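Local coordinates for protein class I SAM-dependent methyltransferase (Silicibacter pomeroyi DSS-3, PDB 3CVO) that is of unknown function but, as a Rossmann-fold member of the class I methyltransferase family, probably transfers a methyl group from S-adenosylmethionine, at residues V33-S39 against K52-E58; V164-L168 against F180-Q185. All coordinates share one frame; numbering follows the deposited sequence.

Contact 1 (V33-S39 against K52-E58); sequences VILEYGS and KHVTSVE. With EDO (1,2-ethanediol), chain O.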
ATOM      1  N   VAL A  33     -12.780 -21.811  11.457  1.00 19.76           N
ATOM      2  CA  VAL A  33     -13.009 -20.494  10.842  1.00 18.60           C
ATOM      3  C   VAL A  33     -12.431 -20.512   9.446  1.00 20.04           C
ATOM      4  O   VAL A  33     -11.272 -20.832   9.236  1.00 19.31           O
ATOM      5  CB  VAL A  33     -12.460 -19.287  11.717  1.00 20.35           C
ATOM      6  CG1 VAL A  33     -12.789 -17.907  11.077  1.00 18.17           C
ATOM      7  CG2 VAL A  33     -13.016 -19.375  13.135  1.00 16.74           C
ATOM      8  N   ILE A  34     -13.291 -20.156   8.489  1.00 18.38           N
ATOM      9  CA  ILE A  34     -12.947 -20.194   7.074  1.00 19.21           C
ATOM     10  C   ILE A  34     -13.147 -18.815   6.477  1.00 19.00           C
ATOM     11  O   ILE A  34     -14.173 -18.226   6.647  1.00 21.45           O
ATOM     12  CB  ILE A  34     -13.863 -21.212   6.270  1.00 18.54           C
ATOM     13  CG1 ILE A  34     -13.639 -22.654   6.736  1.00 19.51           C
ATOM     14  CG2 ILE A  34     -13.611 -21.076   4.730  1.00 19.07           C
ATOM     15  CD1 ILE A  34     -14.852 -23.634   6.512  1.00 14.77           C
ATOM     16  N   LEU A  35     -12.129 -18.328   5.787  1.00 19.88           N
ATOM     17  CA  LEU A  35     -12.236 -17.076   5.054  1.00 19.52           C
ATOM     18  C   LEU A  35     -12.025 -17.380   3.590  1.00 21.05           C
ATOM     19  O   LEU A  35     -11.049 -18.027   3.232  1.00 20.82           O
ATOM     20  CB  LEU A  35     -11.167 -16.056   5.556  1.00 18.67           C
ATOM     21  CG  LEU A  35     -10.863 -14.870   4.619  1.00 22.74           C
ATOM     22  CD1 LEU A  35     -12.179 -14.061   4.430  1.00 17.73           C
ATOM     23  CD2 LEU A  35      -9.698 -13.982   5.113  1.00 20.78           C
ATOM     24  N   GLU A  36     -12.959 -16.930   2.761  1.00 20.32           N
ATOM     25  CA  GLU A  36     -12.845 -17.077   1.330  1.00 21.03           C
ATOM     26  C   GLU A  36     -12.805 -15.755   0.633  1.00 20.98           C
ATOM     27  O   GLU A  36     -13.484 -14.780   0.990  1.00 19.37           O
ATOM     28  CB  GLU A  36     -14.026 -17.886   0.753  1.00 21.65           C
ATOM     29  CG  GLU A  36     -14.364 -19.181   1.377  1.00 23.71           C
ATOM     30  CD  GLU A  36     -15.489 -19.867   0.626  1.00 23.24           C
ATOM     31  OE1 GLU A  36     -16.527 -19.187   0.383  1.00 23.45           O
ATOM     32  OE2 GLU A  36     -15.335 -21.071   0.250  1.00 22.82           O
ATOM     33  N   TYR A  37     -11.957 -15.710  -0.375  1.00 19.78           N
ATOM     34  CA  TYR A  37     -12.057 -14.627  -1.349  1.00 19.76           C
ATOM     35  C   TYR A  37     -12.624 -15.224  -2.628  1.00 21.42           C
ATOM     36  O   TYR A  37     -12.013 -16.101  -3.218  1.00 23.18           O
ATOM     37  CB  TYR A  37     -10.687 -14.053  -1.608  1.00 18.15           C
ATOM     38  CG  TYR A  37     -10.019 -13.329  -0.460  1.00 20.10           C
ATOM     39  CD1 TYR A  37     -10.266 -12.002  -0.219  1.00 19.14           C
ATOM     40  CD2 TYR A  37      -9.094 -13.983   0.352  1.00 22.31           C
ATOM     41  CE1 TYR A  37      -9.597 -11.303   0.802  1.00 18.25           C
ATOM     42  CE2 TYR A  37      -8.411 -13.313   1.364  1.00 21.94           C
ATOM     43  CZ  TYR A  37      -8.672 -11.962   1.585  1.00 19.36           C
ATOM     44  OH  TYR A  37      -7.994 -11.213   2.519  1.00 20.52           O
ATOM     45  N   GLY A  38     -13.802 -14.772  -3.025  1.00 19.61           N
ATOM     46  CA  GLY A  38     -14.579 -15.451  -4.046  1.00 21.53           C
ATOM     47  C   GLY A  38     -15.629 -16.291  -3.370  1.00 24.80           C
ATOM     48  O   GLY A  38     -15.369 -16.902  -2.345  1.00 32.23           O
ATOM     49  N   SER A  39     -16.848 -16.232  -3.866  1.00 23.76           N
ATOM     50  CA  SER A  39     -17.927 -17.045  -3.296  1.00 23.34           C
ATOM     51  C   SER A  39     -18.487 -17.942  -4.375  1.00 22.09           C
ATOM     52  O   SER A  39     -18.434 -17.615  -5.538  1.00 22.36           O
ATOM     53  CB  SER A  39     -19.017 -16.179  -2.651  1.00 23.81           C
ATOM     54  OG  SER A  39     -19.809 -15.540  -3.626  1.00 26.73           O
ATOM     55  N   LYS A  52     -19.016 -24.413  11.672  1.00 21.19           N
ATOM     56  CA  LYS A  52     -18.087 -23.490  10.984  1.00 20.72           C
ATOM     57  C   LYS A  52     -18.495 -22.023  11.021  1.00 24.47           C
ATOM     58  O   LYS A  52     -19.664 -21.675  11.069  1.00 21.71           O
ATOM     59  CB  LYS A  52     -17.939 -23.853   9.516  1.00 21.50           C
ATOM     60  CG  LYS A  52     -17.672 -25.302   9.194  1.00 22.41           C
ATOM     61  CD  LYS A  52     -16.416 -25.860   9.827  1.00 23.89           C
ATOM     62  CE  LYS A  52     -16.192 -27.269   9.357  1.00 25.15           C
ATOM     63  NZ  LYS A  52     -15.161 -27.986  10.149  1.00 20.71           N
ATOM     64  N   HIS A  53     -17.488 -21.151  10.985  1.00 22.93           N
ATOM     65  CA  HIS A  53     -17.725 -19.745  10.812  1.00 22.89           C
ATOM     66  C   HIS A  53     -17.082 -19.352   9.485  1.00 24.90           C
ATOM     67  O   HIS A  53     -15.881 -19.488   9.337  1.00 21.24           O
ATOM     68  CB  HIS A  53     -17.105 -18.939  11.947  1.00 23.63           C
ATOM     69  CG  HIS A  53     -17.313 -17.464  11.816  1.00 31.33           C
ATOM     70  ND1 HIS A  53     -18.320 -16.792  12.477  1.00 32.31           N
ATOM     71  CD2 HIS A  53     -16.664 -16.533  11.071  1.00 26.79           C
ATOM     72  CE1 HIS A  53     -18.273 -15.510  12.156  1.00 37.44           C
ATOM     73  NE2 HIS A  53     -17.272 -15.327  11.312  1.00 31.21           N
ATOM     74  N   VAL A  54     -17.923 -18.897   8.554  1.00 21.82           N
ATOM     75  CA  VAL A  54     -17.540 -18.674   7.168  1.00 21.43           C
ATOM     76  C   VAL A  54     -17.810 -17.250   6.731  1.00 21.21           C
ATOM     77  O   VAL A  54     -18.868 -16.695   6.971  1.00 20.13           O
ATOM     78  CB  VAL A  54     -18.275 -19.651   6.216  1.00 20.53           C
ATOM     79  CG1 VAL A  54     -17.632 -19.583   4.822  1.00 25.45           C
ATOM     80  CG2 VAL A  54     -18.260 -21.062   6.809  1.00 21.03           C
ATOM     81  N   THR A  55     -16.784 -16.664   6.111  1.00 22.45           N
ATOM     82  CA  THR A  55     -16.858 -15.332   5.548  1.00 21.65           C
ATOM     83  C   THR A  55     -16.317 -15.406   4.145  1.00 19.26           C
ATOM     84  O   THR A  55     -15.264 -15.988   3.901  1.00 21.62           O
ATOM     85  CB  THR A  55     -16.058 -14.248   6.370  1.00 21.93           C
ATOM     86  OG1 THR A  55     -16.421 -14.330   7.746  1.00 22.14           O
ATOM     87  CG2 THR A  55     -16.365 -12.837   5.854  1.00 22.97           C
ATOM     88  N   SER A  56     -17.097 -14.878   3.221  1.00 18.32           N
ATOM     89  CA  SER A  56     -16.746 -14.916   1.803  1.00 20.06           C
ATOM     90  C   SER A  56     -16.849 -13.517   1.213  1.00 22.87           C
ATOM     91  O   SER A  56     -17.897 -12.900   1.190  1.00 25.36           O
ATOM     92  CB  SER A  56     -17.674 -15.871   1.038  1.00 21.27           C
ATOM     93  OG  SER A  56     -17.730 -17.150   1.686  1.00 28.74           O
ATOM     94  N   VAL A  57     -15.708 -13.035   0.755  1.00 23.10           N
ATOM     95  CA  VAL A  57     -15.570 -11.712   0.166  1.00 21.23           C
ATOM     96  C   VAL A  57     -15.908 -11.823  -1.305  1.00 19.53           C
ATOM     97  O   VAL A  57     -15.403 -12.658  -2.046  1.00 24.58           O
ATOM     98  CB  VAL A  57     -14.086 -11.153   0.368  1.00 21.67           C
ATOM     99  CG1 VAL A  57     -13.852  -9.816  -0.437  1.00 20.58           C
ATOM    100  CG2 VAL A  57     -13.754 -11.038   1.864  1.00 22.35           C
ATOM    101  N   GLU A  58     -16.789 -10.955  -1.754  1.00 21.50           N
ATOM    102  CA  GLU A  58     -17.301 -11.073  -3.117  1.00 19.25           C
ATOM    103  C   GLU A  58     -17.459  -9.699  -3.794  1.00 18.86           C
ATOM    104  O   GLU A  58     -18.091  -8.822  -3.241  1.00 21.74           O
ATOM    105  CB  GLU A  58     -18.678 -11.773  -3.055  1.00 19.64           C
ATOM    106  CG  GLU A  58     -19.402 -11.955  -4.398  1.00 16.70           C
ATOM    107  CD  GLU A  58     -18.536 -12.681  -5.436  1.00 25.88           C
ATOM    108  OE1 GLU A  58     -18.124 -13.814  -5.137  1.00 24.57           O
ATOM    109  OE2 GLU A  58     -18.235 -12.073  -6.490  1.00 21.94           O
TER
HETATM  110  C1  EDO O 212     -17.319 -11.520  10.909  1.00 46.90           C
HETATM  111  O1  EDO O 212     -16.491 -12.685  11.130  1.00 35.68           O
HETATM  112  C2  EDO O 212     -17.689 -11.388   9.427  1.00 47.58           C
HETATM  113  O2  EDO O 212     -18.130 -12.661   8.916  1.00 38.61           O
HETATM  114  O   HOH W   1     -14.656 -16.144   8.673  1.00 21.22           O

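Contact 2 (V164-L168 against F180-Q185); sequences VEEFL and FQVEPQ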
ATOM      1  N   VAL A 164       4.378 -14.725  -4.639  1.00 27.03           N
ATOM      2  CA  VAL A 164       3.655 -15.230  -3.466  1.00 28.35           C
ATOM      3  C   VAL A 164       4.622 -16.031  -2.561  1.00 23.21           C
ATOM      4  O   VAL A 164       4.551 -15.979  -1.341  1.00 23.01           O
ATOM      5  CB  VAL A 164       2.468 -16.166  -3.998  1.00 31.13           C
ATOM      6  CG1 VAL A 164       1.771 -16.903  -2.920  1.00 30.29           C
ATOM      7  CG2 VAL A 164       1.472 -15.315  -4.826  1.00 30.10           C
ATOM      8  N   GLU A 165       5.508 -16.800  -3.176  1.00 24.19           N
ATOM      9  CA  GLU A 165       6.271 -17.800  -2.421  1.00 24.71           C
ATOM     10  C   GLU A 165       7.288 -17.115  -1.499  1.00 27.02           C
ATOM     11  O   GLU A 165       7.691 -17.652  -0.452  1.00 23.84           O
ATOM     12  CB  GLU A 165       6.920 -18.815  -3.367  1.00 25.52           C
ATOM     13  CG  GLU A 165       5.882 -19.566  -4.106  1.00 26.73           C
ATOM     14  CD  GLU A 165       6.419 -20.624  -5.054  1.00 31.66           C
ATOM     15  OE1 GLU A 165       7.583 -21.011  -4.929  1.00 29.13           O
ATOM     16  OE2 GLU A 165       5.646 -21.070  -5.920  1.00 28.41           O
ATOM     17  N   GLU A 166       7.639 -15.893  -1.858  1.00 25.62           N
ATOM     18  CA  GLU A 166       8.608 -15.144  -1.037  1.00 26.13           C
ATOM     19  C   GLU A 166       8.099 -15.042   0.392  1.00 26.58           C
ATOM     20  O   GLU A 166       8.868 -15.111   1.380  1.00 25.85           O
ATOM     21  CB  GLU A 166       8.853 -13.736  -1.559  1.00 26.77           C
ATOM     22  CG  GLU A 166       9.817 -12.999  -0.645  1.00 29.12           C
ATOM     23  CD  GLU A 166      10.178 -11.584  -1.050  1.00 43.63           C
ATOM     24  OE1 GLU A 166       9.646 -11.085  -2.068  1.00 32.97           O
ATOM     25  OE2 GLU A 166      11.009 -10.981  -0.304  1.00 42.12           O
ATOM     26  N   PHE A 167       6.788 -14.880   0.510  1.00 23.27           N
ATOM     27  CA  PHE A 167       6.159 -14.684   1.825  1.00 22.64           C
ATOM     28  C   PHE A 167       5.342 -15.861   2.355  1.00 22.67           C
ATOM     29  O   PHE A 167       5.174 -16.004   3.570  1.00 23.40           O
ATOM     30  CB  PHE A 167       5.326 -13.419   1.816  1.00 23.40           C
ATOM     31  CG  PHE A 167       6.149 -12.184   1.581  1.00 24.20           C
ATOM     32  CD1 PHE A 167       7.027 -11.728   2.560  1.00 19.95           C
ATOM     33  CD2 PHE A 167       6.064 -11.504   0.395  1.00 25.93           C
ATOM     34  CE1 PHE A 167       7.824 -10.615   2.356  1.00 25.55           C
ATOM     35  CE2 PHE A 167       6.813 -10.368   0.180  1.00 27.69           C
ATOM     36  CZ  PHE A 167       7.699  -9.906   1.167  1.00 26.46           C
ATOM     37  N   LEU A 168       4.823 -16.690   1.456  1.00 23.53           N
ATOM     38  CA  LEU A 168       3.947 -17.803   1.830  1.00 22.53           C
ATOM     39  C   LEU A 168       4.717 -19.117   1.926  1.00 25.04           C
ATOM     40  O   LEU A 168       4.247 -20.123   2.479  1.00 22.49           O
ATOM     41  CB  LEU A 168       2.747 -17.920   0.842  1.00 21.21           C
ATOM     42  CG  LEU A 168       1.599 -16.996   1.256  1.00 24.74           C
ATOM     43  CD1 LEU A 168       1.923 -15.500   1.026  1.00 24.07           C
ATOM     44  CD2 LEU A 168       0.318 -17.394   0.463  1.00 26.25           C
ATOM     45  N   PHE A 180      -0.583 -23.761   0.916  1.00 21.89           N
ATOM     46  CA  PHE A 180       0.491 -23.114   1.664  1.00 22.30           C
ATOM     47  C   PHE A 180       0.280 -23.193   3.167  1.00 21.63           C
ATOM     48  O   PHE A 180      -0.833 -23.073   3.670  1.00 24.14           O
ATOM     49  CB  PHE A 180       0.565 -21.632   1.327  1.00 20.94           C
ATOM     50  CG  PHE A 180       0.898 -21.318  -0.105  1.00 20.03           C
ATOM     51  CD1 PHE A 180      -0.118 -21.134  -1.056  1.00 20.79           C
ATOM     52  CD2 PHE A 180       2.221 -21.151  -0.485  1.00 23.11           C
ATOM     53  CE1 PHE A 180       0.210 -20.796  -2.362  1.00 19.19           C
ATOM     54  CE2 PHE A 180       2.550 -20.806  -1.762  1.00 23.14           C
ATOM     55  CZ  PHE A 180       1.555 -20.627  -2.708  1.00 21.06           C
ATOM     56  N   GLN A 181       1.373 -23.435   3.882  1.00 22.07           N
ATOM     57  CA  GLN A 181       1.383 -23.308   5.310  1.00 21.45           C
ATOM     58  C   GLN A 181       1.990 -21.929   5.636  1.00 21.28           C
ATOM     59  O   GLN A 181       3.188 -21.745   5.556  1.00 23.38           O
ATOM     60  CB  GLN A 181       2.214 -24.425   5.943  1.00 24.79           C
ATOM     61  CG  GLN A 181       1.834 -24.615   7.399  1.00 33.99           C
ATOM     62  CD  GLN A 181       0.334 -24.887   7.575  1.00 39.91           C
ATOM     63  OE1 GLN A 181      -0.292 -25.565   6.738  1.00 45.33           O
ATOM     64  NE2 GLN A 181      -0.255 -24.338   8.651  1.00 42.62           N
ATOM     65  N   VAL A 182       1.137 -20.989   5.996  1.00 21.29           N
ATOM     66  CA  VAL A 182       1.519 -19.574   6.139  1.00 22.31           C
ATOM     67  C   VAL A 182       1.749 -19.187   7.580  1.00 22.89           C
ATOM     68  O   VAL A 182       0.940 -19.462   8.466  1.00 23.19           O
ATOM     69  CB  VAL A 182       0.445 -18.638   5.490  1.00 23.59           C
ATOM     70  CG1 VAL A 182       0.963 -17.168   5.409  1.00 21.64           C
ATOM     71  CG2 VAL A 182       0.091 -19.126   4.125  1.00 19.75           C
ATOM     72  N   GLU A 183       2.874 -18.529   7.812  1.00 22.52           N
ATOM     73  CA  GLU A 183       3.237 -18.084   9.134  1.00 23.04           C
ATOM     74  C   GLU A 183       3.258 -16.577   9.146  1.00 24.08           C
ATOM     75  O   GLU A 183       3.504 -15.940   8.104  1.00 26.78           O
ATOM     76  CB  GLU A 183       4.628 -18.561   9.475  1.00 25.47           C
ATOM     77  CG  GLU A 183       4.884 -20.007   9.179  1.00 36.13           C
ATOM     78  CD  GLU A 183       5.063 -20.813  10.416  1.00 45.91           C
ATOM     79  OE1 GLU A 183       5.257 -20.198  11.483  1.00 57.25           O
ATOM     80  OE2 GLU A 183       5.018 -22.058  10.331  1.00 52.57           O
ATOM     81  N   PRO A 184       3.031 -15.971  10.311  1.00 25.10           N
ATOM     82  CA  PRO A 184       2.926 -14.491  10.234  1.00 26.84           C
ATOM     83  C   PRO A 184       4.239 -13.844   9.791  1.00 26.77           C
ATOM     84  O   PRO A 184       5.294 -14.265  10.248  1.00 25.22           O
ATOM     85  CB  PRO A 184       2.561 -14.105  11.661  1.00 27.42           C
ATOM     86  CG  PRO A 184       1.822 -15.335  12.177  1.00 25.28           C
ATOM     87  CD  PRO A 184       2.604 -16.497  11.619  1.00 24.78           C
ATOM     88  N   GLN A 185       4.123 -12.874   8.868  1.00 26.97           N
ATOM     89  CA  GLN A 185       5.268 -12.156   8.246  1.00 27.10           C
ATOM     90  C   GLN A 185       5.220 -10.643   8.529  1.00 25.36           C
ATOM     91  O   GLN A 185       4.169 -10.026   8.350  1.00 27.45           O
ATOM     92  CB  GLN A 185       5.218 -12.309   6.719  1.00 25.89           C
ATOM     93  CG  GLN A 185       5.287 -13.732   6.227  1.00 25.95           C
ATOM     94  CD  GLN A 185       6.637 -14.287   6.512  1.00 35.44           C
ATOM     95  OE1 GLN A 185       7.620 -13.564   6.371  1.00 37.11           O
ATOM     96  NE2 GLN A 185       6.712 -15.556   6.946  1.00 28.42           N
TER
HETATM   97  O   HOH W   2       4.824 -17.757   5.724  1.00 22.90           O
HETATM   98  O   HOH W   3       3.984 -22.827   2.394  1.00 29.55           O

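Contact 1 (V33-S39 against K52-E58)
Strands 33-37 and 53-58 run parallel, only 12° out of line, their axes approaching to 4.6 Å, joined by a ladder that starts with Ile34 N to His53 O and ends with Gly38 N to Val57 O. Val33, Leu35 and Tyr37 share one face of the sheet with His53, Thr55 and Val57. There Tyr37 CD1 lies 4.0 Å from Val57 CB, the two side chains alongside each other, while Tyr37 OH is hydrogen-bonded to Pro111 O. On the same face water 1 joins the backbone Ile34 O to Thr55 OG1, and His53 NE2 donates at 2.8 Å to O1 of an ethanediol, probably from the crystallisation liquor, at the imidazole edge. The opposite face carries Ile34, Glu36, Val54 and Ser56. Ser56 OG donates a hydrogen bond to Glu36 OE1 at 2.7 Å, from the anti side and somewhat out of the carboxylate plane; the carboxylate oxygens are also gripped by Tyr28, Ser42 and Thr43. The pair belongs to a right-handed beta-alpha-beta crossover through helix 41-47, the opening unit of a class I methyltransferase Rossmann fold. Past the strand, Gly38 takes a positive phi (99°) and starts the glycine-rich turn. Glu58, bent at chi2 (55°), brings OE1 back to accept from both Ser39 N at 3.0 Å and Ser39 OG at 2.8 Å, and its OE2 accepts a hydrogen bond from Asp60 N.

Contact 2 (V164-L168 against F180-Q185)
Leu168 lays its CD2 methyl over one face of the Phe180 ring, 4.1 Å from the centroid and 16° off the ring normal, a CH-pi contact. Its CB meets the ring too, at 3.5 Å from Phe180 CD2, so the leucine bears on the ring through both the root and one branch of its side chain. The other end of the ring is taken by Val164, whose CG1 comes within 3.7 Å of Phe180 CZ; the two side chains cross at about a right angle. Further along the strand, Val182 turns its CG2 branch to Leu168 CG at 3.9 Å. The leucine thus rests against both Phe180 and Val182, two residues apart on one strand.

The polar edge of the interface is bridged by water. Water 2 is hydrogen-bonded to Phe167 O (2.8 Å) and Glu183 N, and water 3 to Leu168 O (2.7 Å) and Gln181 N, so that carbonyls at the end of the short helix reach the backbone N-H groups of the other segment indirectly. In Gln185, chi1 of -60° sets CG 3.5 Å from Phe167 O, and the bend at chi2 (-68°) turns the amide so that OE1 lies at the edge of the Phe167 ring, near its plane.

Leu150 of strand 148-152 touches Leu168, Phe180 and Val182, and Tyr155 meets Phe180 edge-to-face. Helix 133-143 also packs on Val164, Phe167 and Leu168, so helix 165-168 is in contact with that helix as well as with strands 148-152 and 177-182.

In the fold
Both contacts reach one mixed sheet, but they serve different parts of it. Their centres lie 19 Å apart and their nearest atoms about 10 Å, because strands 125-128 and 148-152 intervene between 33-37 and 177-182. Contact 1 is a pairing of neighbouring strands in the parallel region, 6 Å from the centre of the chain; contact 2, 15 Å from that centre, packs a short helix against the antiparallel part. In class I methyltransferases the cofactor typically binds at the carboxyl ends of the first two strands, which here are the Gly38, Ser39 and Glu58 end of contact 1; its ethanediol, by His53 and Thr55, lies away from there, whereas contact 2 is structural packing.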